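Local coordinates for BH2092 protein (Bacillus halodurans, PDB 3NHV) that belongs to the rhodanese-like family and is of unassigned function, with a fold typical of sulfur-transfer enzymes, at the interface of chains A and B. Coordinates in Å, arbitrary orientation; residue numbers count along the deposited sequence, not the author numbering. Chains: chain A/B, BH2092 protein.

The interface of chains A and B. Residues chain A 82-83, 109-110, 113, 129; chain B 110, 113-114.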
ATOM      1  N   PRO A  82       3.649  -1.452   5.353  1.00 45.51           N
ATOM      2  CA  PRO A  82       2.570  -0.775   4.628  1.00 43.79           C
ATOM      3  C   PRO A  82       1.664   0.055   5.522  1.00 49.80           C
ATOM      4  O   PRO A  82       1.136   1.082   5.099  1.00 58.29           O
ATOM      5  CB  PRO A  82       1.807  -1.932   3.988  1.00 52.69           C
ATOM      6  CG  PRO A  82       2.848  -2.976   3.799  1.00 51.49           C
ATOM      7  CD  PRO A  82       3.629  -2.901   5.088  1.00 47.04           C
ATOM      8  N   ALA A  83       1.480  -0.395   6.760  1.00 53.57           N
ATOM      9  CA  ALA A  83       0.605   0.305   7.699  1.00 50.76           C
ATOM     10  C   ALA A  83       1.262   1.462   8.446  1.00 54.44           C
ATOM     11  O   ALA A  83       0.632   2.084   9.302  1.00 48.13           O
ATOM     12  CB  ALA A  83       0.029  -0.686   8.691  1.00 55.64           C
ATOM     13  N   GLU A 109       9.043  -5.276   7.383  1.00 38.95           N
ATOM     14  CA  GLU A 109       8.093  -6.378   7.497  1.00 43.11           C
ATOM     15  C   GLU A 109       8.214  -7.297   6.292  1.00 38.74           C
ATOM     16  O   GLU A 109       8.418  -8.503   6.437  1.00 42.92           O
ATOM     17  CB  GLU A 109       6.654  -5.855   7.592  1.00 42.35           C
ATOM     18  CG  GLU A 109       5.605  -6.959   7.540  1.00 39.82           C
ATOM     19  CD  GLU A 109       4.178  -6.427   7.493  1.00 50.76           C
ATOM     20  OE1 GLU A 109       3.300  -7.134   6.952  1.00 36.04           O
ATOM     21  OE2 GLU A 109       3.930  -5.306   8.005  1.00 51.65           O
ATOM     22  N   TYR A 110       8.095  -6.725   5.100  1.00 35.56           N
ATOM     23  CA  TYR A 110       8.187  -7.521   3.886  1.00 41.48           C
ATOM     24  C   TYR A 110       9.606  -7.918   3.523  1.00 42.06           C
ATOM     25  O   TYR A 110       9.809  -8.890   2.793  1.00 41.35           O
ATOM     26  CB  TYR A 110       7.511  -6.788   2.729  1.00 40.37           C
ATOM     27  CG  TYR A 110       6.034  -7.098   2.669  1.00 41.87           C
ATOM     28  CD1 TYR A 110       5.566  -8.200   1.960  1.00 39.65           C
ATOM     29  CD2 TYR A 110       5.115  -6.342   3.393  1.00 34.17           C
ATOM     30  CE1 TYR A 110       4.218  -8.546   1.976  1.00 43.95           C
ATOM     31  CE2 TYR A 110       3.771  -6.678   3.418  1.00 47.06           C
ATOM     32  CZ  TYR A 110       3.325  -7.782   2.710  1.00 40.92           C
ATOM     33  OH  TYR A 110       1.998  -8.129   2.763  1.00 43.05           O
ATOM     34  N   LYS A 113       9.504 -11.048   5.285  1.00 38.12           N
ATOM     35  CA  LYS A 113       8.581 -11.979   4.655  1.00 32.86           C
ATOM     36  C   LYS A 113       9.177 -12.510   3.360  1.00 40.18           C
ATOM     37  O   LYS A 113       8.990 -13.678   3.017  1.00 40.94           O
ATOM     38  CB  LYS A 113       7.249 -11.299   4.350  1.00 30.72           C
ATOM     39  CG  LYS A 113       6.421 -10.984   5.572  1.00 37.95           C
ATOM     40  CD  LYS A 113       5.082 -10.373   5.195  1.00 49.99           C
ATOM     41  CE  LYS A 113       4.215 -10.162   6.426  1.00 48.17           C
ATOM     42  NZ  LYS A 113       2.956  -9.439   6.090  1.00 63.23           N
ATOM     43  N   PHE A 129       5.661  -7.005  13.697  1.00 49.79           N
ATOM     44  CA  PHE A 129       4.859  -5.789  13.633  1.00 44.99           C
ATOM     45  C   PHE A 129       5.081  -4.864  14.812  1.00 41.25           C
ATOM     46  O   PHE A 129       5.502  -5.291  15.885  1.00 45.55           O
ATOM     47  CB  PHE A 129       3.365  -6.128  13.581  1.00 44.98           C
ATOM     48  CG  PHE A 129       3.003  -7.153  12.551  1.00 42.65           C
ATOM     49  CD1 PHE A 129       2.895  -8.494  12.897  1.00 49.11           C
ATOM     50  CD2 PHE A 129       2.757  -6.777  11.235  1.00 46.62           C
ATOM     51  CE1 PHE A 129       2.541  -9.450  11.944  1.00 58.77           C
ATOM     52  CE2 PHE A 129       2.406  -7.720  10.274  1.00 45.43           C
ATOM     53  CZ  PHE A 129       2.297  -9.059  10.629  1.00 55.76           C
TER
ATOM     54  N   TYR B 110      -4.356  -4.113   9.626  1.00 43.40           N
ATOM     55  CA  TYR B 110      -3.132  -3.764  10.322  1.00 46.08           C
ATOM     56  C   TYR B 110      -3.368  -3.111  11.678  1.00 47.58           C
ATOM     57  O   TYR B 110      -2.453  -3.015  12.495  1.00 53.75           O
ATOM     58  CB  TYR B 110      -2.245  -2.899   9.421  1.00 46.74           C
ATOM     59  CG  TYR B 110      -1.340  -3.740   8.540  1.00 62.64           C
ATOM     60  CD1 TYR B 110      -0.074  -4.142   8.989  1.00 61.58           C
ATOM     61  CD2 TYR B 110      -1.773  -4.207   7.291  1.00 57.48           C
ATOM     62  CE1 TYR B 110       0.734  -4.991   8.223  1.00 56.01           C
ATOM     63  CE2 TYR B 110      -0.968  -5.058   6.519  1.00 55.68           C
ATOM     64  CZ  TYR B 110       0.277  -5.444   6.995  1.00 54.94           C
ATOM     65  OH  TYR B 110       1.062  -6.295   6.255  1.00 66.26           O
ATOM     66  N   LYS B 113      -3.367  -6.198  13.741  1.00 41.80           N
ATOM     67  CA  LYS B 113      -2.022  -6.771  13.744  1.00 42.98           C
ATOM     68  C   LYS B 113      -1.110  -5.949  14.654  1.00 44.26           C
ATOM     69  O   LYS B 113      -0.255  -6.495  15.345  1.00 40.80           O
ATOM     70  CB  LYS B 113      -1.427  -6.804  12.333  1.00 37.23           C
ATOM     71  CG  LYS B 113      -1.882  -7.982  11.476  1.00 44.85           C
ATOM     72  CD  LYS B 113      -1.210  -7.957  10.107  1.00 49.31           C
ATOM     73  CE  LYS B 113      -1.758  -9.041   9.186  1.00 62.06           C
ATOM     74  NZ  LYS B 113      -1.210  -8.957   7.792  1.00 57.24           N
ATOM     75  N   GLU B 114      -1.296  -4.636  14.661  1.00 36.76           N
ATOM     76  CA  GLU B 114      -0.475  -3.791  15.508  1.00 41.44           C
ATOM     77  C   GLU B 114      -0.995  -3.786  16.948  1.00 50.81           C
ATOM     78  O   GLU B 114      -0.763  -2.848  17.715  1.00 43.63           O
ATOM     79  CB  GLU B 114      -0.400  -2.378  14.924  1.00 36.58           C
ATOM     80  CG  GLU B 114       0.625  -2.284  13.798  1.00 37.52           C
ATOM     81  CD  GLU B 114       0.523  -1.007  12.987  1.00 54.06           C
ATOM     82  OE1 GLU B 114       0.393   0.082  13.589  1.00 49.99           O
ATOM     83  OE2 GLU B 114       0.593  -1.090  11.737  1.00 52.12           O
TER
HETATM   84  O   HOH W   1       1.322   2.606  11.822  1.00 37.26           O
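B:Tyr110 and B:Lys113, on helix 107-113 of chain B, together with B:Glu114 just past its end, face three backbone segments of chain A: the loop carrying A:Pro82 and A:Ala83, the equivalent helix 107-113, and the extended segment at A:Phe129. In this rhodanese-like domain A:Pro82 and A:Ala83 lie between A:Cys79 and A:Cys84, in what is probably the active-site loop, so the neighbouring chain packs beside that loop; the pairing may be a feature of crystal packing. The phenol of B:Tyr110 meets A:Glu109 tip to tip, its hydroxyl OH donating to carboxylate oxygen OE1 over 2.5 Å. The A:Glu109 carboxyl carbon lies at the edge of the phenol ring, in its plane, while the carboxylate is turned 35° against the ring. OE1 receives the tyrosine on its syn lone pair and, on its anti lone pair, the ammonium NZ of A:Lys113 at 2.5 Å, a salt bridge within chain A. With CG anti to the backbone N (chi1 173°) and the chain extended beyond it, A:Glu109 holds this oxygen out toward chain B. An alanine here would probably leave the B:Tyr110 hydroxyl without its acceptor and A:Lys113 without its counter-charge. NZ of B:Lys113 stays 4.9 Å from A:Glu109 OE1, not in contact, but near enough that the carboxylate may help to balance the charges of the two nearby lysines. The methyl CB of A:Ala83 presses on the root of B:Tyr110, 3.4 Å from ring atom CG, whereas methylene CD of B:Lys113 covers the opposite face near the rim. The extended B:Lys113 stem also runs across A:Phe129, with CB 4.3 Å above the centre of that ring and CD 3.6 Å from its CE2. The A:Phe129 side chain stands at about a right angle to B:Tyr110, with CE2 3.8 Å from CE1. At the far edge, one water joins the A:Ala83 carbonyl to B:Glu114 OE1.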